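Local coordinates for protein NAD-dependent aldehyde dehydrogenase (Sinorhizobium meliloti, PDB 3U4J) that probably oxidises aldehydes with NAD or NADP as the electron acceptor, as a tetrameric member of the aldehyde dehydrogenase family, at residues A[80-84]-A[85-89]; A[173-176]-A[177-181]; A[204-207]-A[208-211]. One frame throughout, in Å; residues are numbered along the deposited sequence.

Overall arrangement
All three contacts are local: each joins residues three to five apart, at the start of a helix or along it. Contact 1 caps helix 84-100 and is the most peripheral, its centre about 26 Å from the centre of the chain, partly buried beside other subunits and mostly polar. Contacts 2 and 3 are buried inside the chain, on helices 174-187 and 202-214 of consecutive beta-alpha-beta units that share strand 191-195. These two touch: L207 of contact 3 packs on F175, A178 and S179 of contact 2. Both hold an arginine-glutamate salt bridge, between adjacent residues of one segment in contact 2 but spanning the two segments in contact 3.

Contact 1. Residues A[80-84]-A[85-89]; sequences PRMSG and AERSR
A capping box opens helix 84-100, with S83 at the N-cap and E86 three residues on, each side chain serving the other's backbone N-H. S83 OG accepts from E86 N at 3.0 Å, and E86 OE2 receives S83 N at 2.9 Å through its anti lone pair, in a nearly straight bond (169°). Serine suits the N-cap because its short hydroxyl, held between the backbone N and the carbonyl carbon (chi1 60°), reaches a first-turn amide that has no helical carbonyl one turn earlier to accept it. Glutamate is long enough, with its chain extended, to reach back to the S83 amide, and its negative charge is likely to suit the positive end of the helix dipole. The selenomethionine M82 crosses E86 at about a right angle, its CB 3.7 Å from E86 OE2.

R87 turns its guanidinium back over the cap, the chain bending at chi3 (-71°), which brings S83 O over one face. R87 NH1 bonds to the backbone oxygen of W79 and more weakly to P80 O. A leucine in place of R87 would probably leave the W79 carbonyl without this donor and the loop before the helix less firmly held. N148 of a second subunit packs on R87, so the cap lies at a subunit boundary. One turn into the helix, S88 N bonds to G84 O at 2.8 Å.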
loop_
_atom_site.group_PDB
_atom_site.type_symbol
_atom_site.label_atom_id
_atom_site.label_comp_id
_atom_site.label_asym_id
_atom_site.label_seq_id
_atom_site.Cartn_x
_atom_site.Cartn_y
_atom_site.Cartn_z
ATOM N N PRO A 80 11.815 21.009 6.020
ATOM C CA PRO A 80 10.646 20.376 5.445
ATOM C C PRO A 80 10.514 20.606 3.958
ATOM O O PRO A 80 9.793 19.860 3.323
ATOM C CB PRO A 80 9.470 21.024 6.205
ATOM C CG PRO A 80 9.974 22.312 6.618
ATOM C CD PRO A 80 11.433 22.107 6.931
ATOM N N ARG A 81 11.213 21.610 3.413
ATOM C CA ARG A 81 11.178 21.922 1.975
ATOM C C ARG A 81 12.220 21.118 1.157
ATOM O O ARG A 81 12.178 21.101 -0.078
ATOM C CB ARG A 81 11.338 23.449 1.738
ATOM C CG ARG A 81 9.971 24.187 1.816
ATOM C CD ARG A 81 10.090 25.686 2.133
ATOM N NE ARG A 81 10.432 25.874 3.548
ATOM C CZ ARG A 81 9.581 25.697 4.565
ATOM N NH1 ARG A 81 8.315 25.347 4.323
ATOM N NH2 ARG A 81 9.988 25.862 5.823
HETATM N N MSE A 82 13.133 20.444 1.849
HETATM C CA MSE A 82 14.081 19.532 1.206
HETATM C C MSE A 82 13.406 18.298 0.587
HETATM O O MSE A 82 12.316 17.926 0.981
HETATM C CB MSE A 82 15.087 19.053 2.240
HETATM C CG MSE A 82 16.224 20.003 2.466
HETATM SE SE MSE A 82 17.339 19.242 3.889
HETATM C CE MSE A 82 18.722 20.634 3.948
ATOM N N SER A 83 14.048 17.643 -0.374
ATOM C CA SER A 83 13.487 16.374 -0.887
ATOM C C SER A 83 13.638 15.323 0.211
ATOM O O SER A 83 14.464 15.494 1.133
ATOM C CB SER A 83 14.223 15.903 -2.132
ATOM O OG SER A 83 15.597 15.696 -1.844
ATOM N N GLY A 84 12.854 14.256 0.125
ATOM C CA GLY A 84 13.060 13.088 0.958
ATOM C C GLY A 84 14.496 12.579 0.838
ATOM O O GLY A 84 15.137 12.247 1.838
ATOM N N ALA A 85 15.021 12.550 -0.377
ATOM C CA ALA A 85 16.401 12.123 -0.631
ATOM C C ALA A 85 17.439 12.967 0.150
ATOM O O ALA A 85 18.423 12.440 0.660
ATOM C CB ALA A 85 16.702 12.194 -2.151
ATOM N N GLU A 86 17.229 14.284 0.196
ATOM C CA GLU A 86 18.120 15.176 0.937
ATOM C C GLU A 86 18.089 14.893 2.440
ATOM O O GLU A 86 19.126 14.855 3.114
ATOM C CB GLU A 86 17.783 16.649 0.626
ATOM C CG GLU A 86 18.213 17.046 -0.792
ATOM C CD GLU A 86 17.785 18.464 -1.185
ATOM O OE1 GLU A 86 18.673 19.236 -1.549
ATOM O OE2 GLU A 86 16.582 18.802 -1.131
ATOM N N ARG A 87 16.897 14.669 2.962
ATOM C CA ARG A 87 16.762 14.373 4.388
ATOM C C ARG A 87 17.390 13.030 4.686
ATOM O O ARG A 87 18.065 12.881 5.681
ATOM C CB ARG A 87 15.298 14.393 4.823
ATOM C CG ARG A 87 14.700 15.827 4.935
ATOM C CD ARG A 87 13.315 15.825 5.675
ATOM N NE ARG A 87 12.293 15.221 4.816
ATOM C CZ ARG A 87 11.582 15.875 3.904
ATOM N NH1 ARG A 87 11.755 17.187 3.743
ATOM N NH2 ARG A 87 10.720 15.214 3.133
ATOM N N SER A 88 17.163 12.065 3.790
ATOM C CA SER A 88 17.690 10.707 3.926
ATOM C C SER A 88 19.227 10.693 4.018
ATOM O O SER A 88 19.796 10.024 4.884
ATOM C CB SER A 88 17.184 9.863 2.738
ATOM O OG SER A 88 17.787 8.586 2.709
ATOM N N ARG A 89 19.888 11.396 3.106
ATOM C CA ARG A 89 21.357 11.480 3.111
ATOM C C ARG A 89 21.895 11.998 4.452
ATOM O O ARG A 89 22.872 11.469 4.969
ATOM C CB ARG A 89 21.872 12.343 1.955
ATOM C CG ARG A 89 21.608 11.690 0.576
ATOM C CD ARG A 89 22.031 12.532 -0.661
ATOM N NE ARG A 89 21.400 11.941 -1.857
ATOM C CZ ARG A 89 20.558 12.556 -2.691
ATOM N NH1 ARG A 89 20.242 13.845 -2.533
ATOM N NH2 ARG A 89 20.036 11.866 -3.716
#

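Contact 2. Residues A[173-176]-A[177-181]; sequences FPFI and IASER
I177 lays its CD1 methyl against F173 CB, 3.8 Å away, and the same methyl stands 3.5 Å from F173 O. With CG1 anti to its own carbonyl carbon (chi1 -67°), the branch runs back toward the start of the helix and covers the carbonyl that I177 N binds at 3.0 Å. F173 itself is the N-cap residue, and P174 follows it in the first turn, where a proline costs no helix hydrogen bond.

On another side of the helix, S179 returns to F175 O with two donors. Its backbone N and its OG each lie 3.0 Å from that oxygen and approach from opposite faces of the carbonyl plane. The hydroxyl also sits over one face of the F175 ring, offset toward the rim. A serine fits here because it can spend its proton on the helix backbone within a buried setting.

Helix 174-187 is the crossover of a beta-alpha-beta unit between strands 153-168 and 191-195. Helix 117-138 packs against F175 and S179 through C127, while L207 of helix 202-214 also touches both.

Farther along, I176 CG2 meets E180 OE2 at 3.5 Å as the two side chains cross obliquely. The other carboxylate oxygen, E180 OE1, takes R181 NH1 in a salt bridge of 2.9 Å, meeting it on the anti side.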
loop_
_atom_site.group_PDB
_atom_site.type_symbol
_atom_site.label_atom_id
_atom_site.label_comp_id
_atom_site.label_asym_id
_atom_site.label_seq_id
_atom_site.Cartn_x
_atom_site.Cartn_y
_atom_site.Cartn_z
ATOM N N PHE A 173 15.521 2.929 28.347
ATOM C CA PHE A 173 16.171 2.739 27.034
ATOM C C PHE A 173 16.320 4.095 26.334
ATOM O O PHE A 173 15.655 4.356 25.328
ATOM C CB PHE A 173 15.347 1.809 26.133
ATOM C CG PHE A 173 15.218 0.404 26.643
ATOM C CD1 PHE A 173 16.237 -0.516 26.437
ATOM C CD2 PHE A 173 14.068 0.007 27.306
ATOM C CE1 PHE A 173 16.108 -1.853 26.917
ATOM C CE2 PHE A 173 13.919 -1.306 27.794
ATOM C CZ PHE A 173 14.940 -2.235 27.584
ATOM N N PRO A 174 17.168 4.967 26.870
ATOM C CA PRO A 174 17.134 6.340 26.359
ATOM C C PRO A 174 17.531 6.430 24.899
ATOM O O PRO A 174 16.835 7.106 24.133
ATOM C CB PRO A 174 18.154 7.080 27.221
ATOM C CG PRO A 174 18.278 6.241 28.465
ATOM C CD PRO A 174 18.149 4.814 27.950
ATOM N N PHE A 175 18.603 5.747 24.504
ATOM C CA PHE A 175 19.088 5.923 23.143
ATOM C C PHE A 175 18.133 5.250 22.168
ATOM O O PHE A 175 17.844 5.774 21.072
ATOM C CB PHE A 175 20.530 5.411 22.984
ATOM C CG PHE A 175 21.289 6.061 21.834
ATOM C CD1 PHE A 175 21.607 7.424 21.864
ATOM C CD2 PHE A 175 21.719 5.310 20.744
ATOM C CE1 PHE A 175 22.338 8.020 20.844
ATOM C CE2 PHE A 175 22.450 5.914 19.676
ATOM C CZ PHE A 175 22.759 7.242 19.732
ATOM N N ILE A 176 17.651 4.071 22.567
ATOM C CA ILE A 176 16.730 3.313 21.726
ATOM C C ILE A 176 15.473 4.088 21.436
ATOM O O ILE A 176 15.053 4.200 20.275
ATOM C CB ILE A 176 16.383 1.935 22.352
ATOM C CG1 ILE A 176 17.585 0.984 22.205
ATOM C CG2 ILE A 176 15.116 1.367 21.725
ATOM C CD1 ILE A 176 17.575 0.147 20.931
ATOM N N ILE A 177 14.859 4.633 22.481
ATOM C CA ILE A 177 13.577 5.297 22.305
ATOM C C ILE A 177 13.745 6.572 21.484
ATOM O O ILE A 177 12.905 6.873 20.636
ATOM C CB ILE A 177 12.811 5.454 23.661
ATOM C CG1 ILE A 177 12.424 4.018 24.122
ATOM C CG2 ILE A 177 11.501 6.231 23.479
ATOM C CD1 ILE A 177 12.192 3.853 25.581
ATOM N N ALA A 178 14.832 7.303 21.709
ATOM C CA ALA A 178 15.105 8.476 20.854
ATOM C C ALA A 178 15.185 8.030 19.376
ATOM O O ALA A 178 14.585 8.667 18.477
ATOM C CB ALA A 178 16.387 9.136 21.278
ATOM N N SER A 179 15.894 6.916 19.158
ATOM C CA SER A 179 16.131 6.379 17.835
ATOM C C SER A 179 14.895 5.715 17.197
ATOM O O SER A 179 14.850 5.561 15.976
ATOM C CB SER A 179 17.316 5.410 17.860
ATOM O OG SER A 179 18.519 6.097 18.151
ATOM N N GLU A 180 13.907 5.323 18.010
ATOM C CA GLU A 180 12.601 4.846 17.486
ATOM C C GLU A 180 11.631 5.997 17.192
ATOM O O GLU A 180 10.566 5.775 16.639
ATOM C CB GLU A 180 11.879 3.941 18.493
ATOM C CG GLU A 180 12.538 2.647 18.882
ATOM C CD GLU A 180 11.728 1.915 19.980
ATOM O OE1 GLU A 180 10.800 2.522 20.595
ATOM O OE2 GLU A 180 12.039 0.732 20.239
ATOM N N ARG A 181 11.958 7.212 17.614
ATOM C CA ARG A 181 11.012 8.352 17.483
ATOM C C ARG A 181 11.572 9.450 16.580
ATOM O O ARG A 181 10.945 9.811 15.595
ATOM C CB ARG A 181 10.690 8.980 18.849
ATOM C CG ARG A 181 10.106 7.997 19.888
ATOM C CD ARG A 181 8.654 7.576 19.588
ATOM N NE ARG A 181 8.199 6.736 20.698
ATOM C CZ ARG A 181 8.512 5.456 20.858
ATOM N NH1 ARG A 181 9.209 4.801 19.930
ATOM N NH2 ARG A 181 8.122 4.819 21.956
#

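Contact 3. Residues A[204-207]-A[208-211]; sequences SIRL and AELA
Charge pairing on helix 202-214 centres on R206 and E209, three residues apart. R206 NH1 gives a hydrogen bond to E209 OE1 at 2.9 Å, within a salt bridge, and the oxygen receives it on its anti lone pair. The acceptor lies at the edge of the guanidinium, slightly tilted from its plane, while the guanidinium and carboxylate planes are turned 52° apart. The arginine reaches its partner by coiling: bends at chi2 (-65°) and chi3 (-72°) curl its end forward over the next turn, where the extended glutamate crosses it at about a right angle. R206 NE has a further salt bridge to E104, so two carboxylates share its positive charge, through NE and NH1.

Methyl groups border the ion pair. I205 and E209 lie side by side and point the same way, with I205 CG2 3.5 Å from E209 OE2. L210 CD2 comes 4.0 Å from R206 NH2, so a leucine methyl borders the charged group. Apolar packing falls to L207, which also reaches V94 and I98 of helix 84-100, and to the alanines. The small A208 and A211 rest on V223 and F221 of strand 221-223 respectively, and are probably small enough to suit close packing on the strand.

Backbone bonds join the two halves in regular helical order, L210 N to R206 O at 2.8 Å and A211 N to L207 O at 3.0 Å among them. This helix links strands 191-195 and 221-223 in a beta-alpha-beta unit, and its chemistry follows: L207, A208 and A211 meet the sheet and neighbouring helices, while R206, with I205 and L210 beside its ion pair, carries the charge pairing and ties the helix through E104 to helix 102-113.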
loop_
_atom_site.group_PDB
_atom_site.type_symbol
_atom_site.label_atom_id
_atom_site.label_comp_id
_atom_site.label_asym_id
_atom_site.label_seq_id
_atom_site.Cartn_x
_atom_site.Cartn_y
_atom_site.Cartn_z
ATOM N N SER A 204 21.341 11.205 24.654
ATOM C CA SER A 204 20.395 11.999 23.864
ATOM C C SER A 204 20.950 13.345 23.407
ATOM O O SER A 204 20.637 13.817 22.328
ATOM C CB SER A 204 19.080 12.202 24.642
ATOM O OG SER A 204 18.502 10.911 24.871
ATOM N N ILE A 205 21.764 13.964 24.250
ATOM C CA ILE A 205 22.435 15.197 23.900
ATOM C C ILE A 205 23.491 14.844 22.852
ATOM O O ILE A 205 23.625 15.538 21.834
ATOM C CB ILE A 205 23.096 15.834 25.169
ATOM C CG1 ILE A 205 22.028 16.539 26.017
ATOM C CG2 ILE A 205 24.219 16.786 24.781
ATOM C CD1 ILE A 205 22.493 16.834 27.458
ATOM N N ARG A 206 24.225 13.761 23.085
ATOM C CA ARG A 206 25.180 13.314 22.061
ATOM C C ARG A 206 24.492 13.049 20.715
ATOM O O ARG A 206 25.035 13.394 19.666
ATOM C CB ARG A 206 26.034 12.087 22.491
ATOM C CG ARG A 206 27.052 12.342 23.602
ATOM C CD ARG A 206 28.165 13.309 23.213
ATOM N NE ARG A 206 29.111 12.706 22.267
ATOM C CZ ARG A 206 29.379 13.184 21.048
ATOM N NH1 ARG A 206 28.791 14.288 20.607
ATOM N NH2 ARG A 206 30.260 12.563 20.267
ATOM N N LEU A 207 23.295 12.462 20.739
ATOM C CA LEU A 207 22.592 12.173 19.471
ATOM C C LEU A 207 22.273 13.474 18.729
ATOM O O LEU A 207 22.439 13.543 17.503
ATOM C CB LEU A 207 21.310 11.362 19.720
ATOM C CG LEU A 207 20.463 10.875 18.559
ATOM C CD1 LEU A 207 21.294 10.043 17.551
ATOM C CD2 LEU A 207 19.286 10.030 19.092
ATOM N N ALA A 208 21.827 14.499 19.469
ATOM C CA ALA A 208 21.545 15.810 18.857
ATOM C C ALA A 208 22.833 16.434 18.314
ATOM O O ALA A 208 22.811 17.127 17.292
ATOM C CB ALA A 208 20.885 16.757 19.854
ATOM N N GLU A 209 23.933 16.199 19.019
ATOM C CA GLU A 209 25.238 16.711 18.586
ATOM C C GLU A 209 25.706 15.992 17.322
ATOM O O GLU A 209 26.284 16.610 16.427
ATOM C CB GLU A 209 26.269 16.631 19.725
ATOM C CG GLU A 209 25.890 17.558 20.911
ATOM C CD GLU A 209 26.832 17.427 22.111
ATOM O OE1 GLU A 209 27.602 16.441 22.199
ATOM O OE2 GLU A 209 26.789 18.300 23.000
ATOM N N LEU A 210 25.434 14.693 17.235
ATOM C CA LEU A 210 25.719 13.955 15.979
ATOM C C LEU A 210 24.881 14.463 14.806
ATOM O O LEU A 210 25.400 14.600 13.688
ATOM C CB LEU A 210 25.542 12.448 16.156
ATOM C CG LEU A 210 26.420 11.811 17.238
ATOM C CD1 LEU A 210 26.241 10.295 17.255
ATOM C CD2 LEU A 210 27.874 12.172 17.047
ATOM N N ALA A 211 23.599 14.747 15.039
ATOM C CA ALA A 211 22.773 15.363 13.991
ATOM C C ALA A 211 23.369 16.696 13.521
ATOM O O ALA A 211 23.416 17.000 12.303
ATOM C CB ALA A 211 21.284 15.555 14.467
#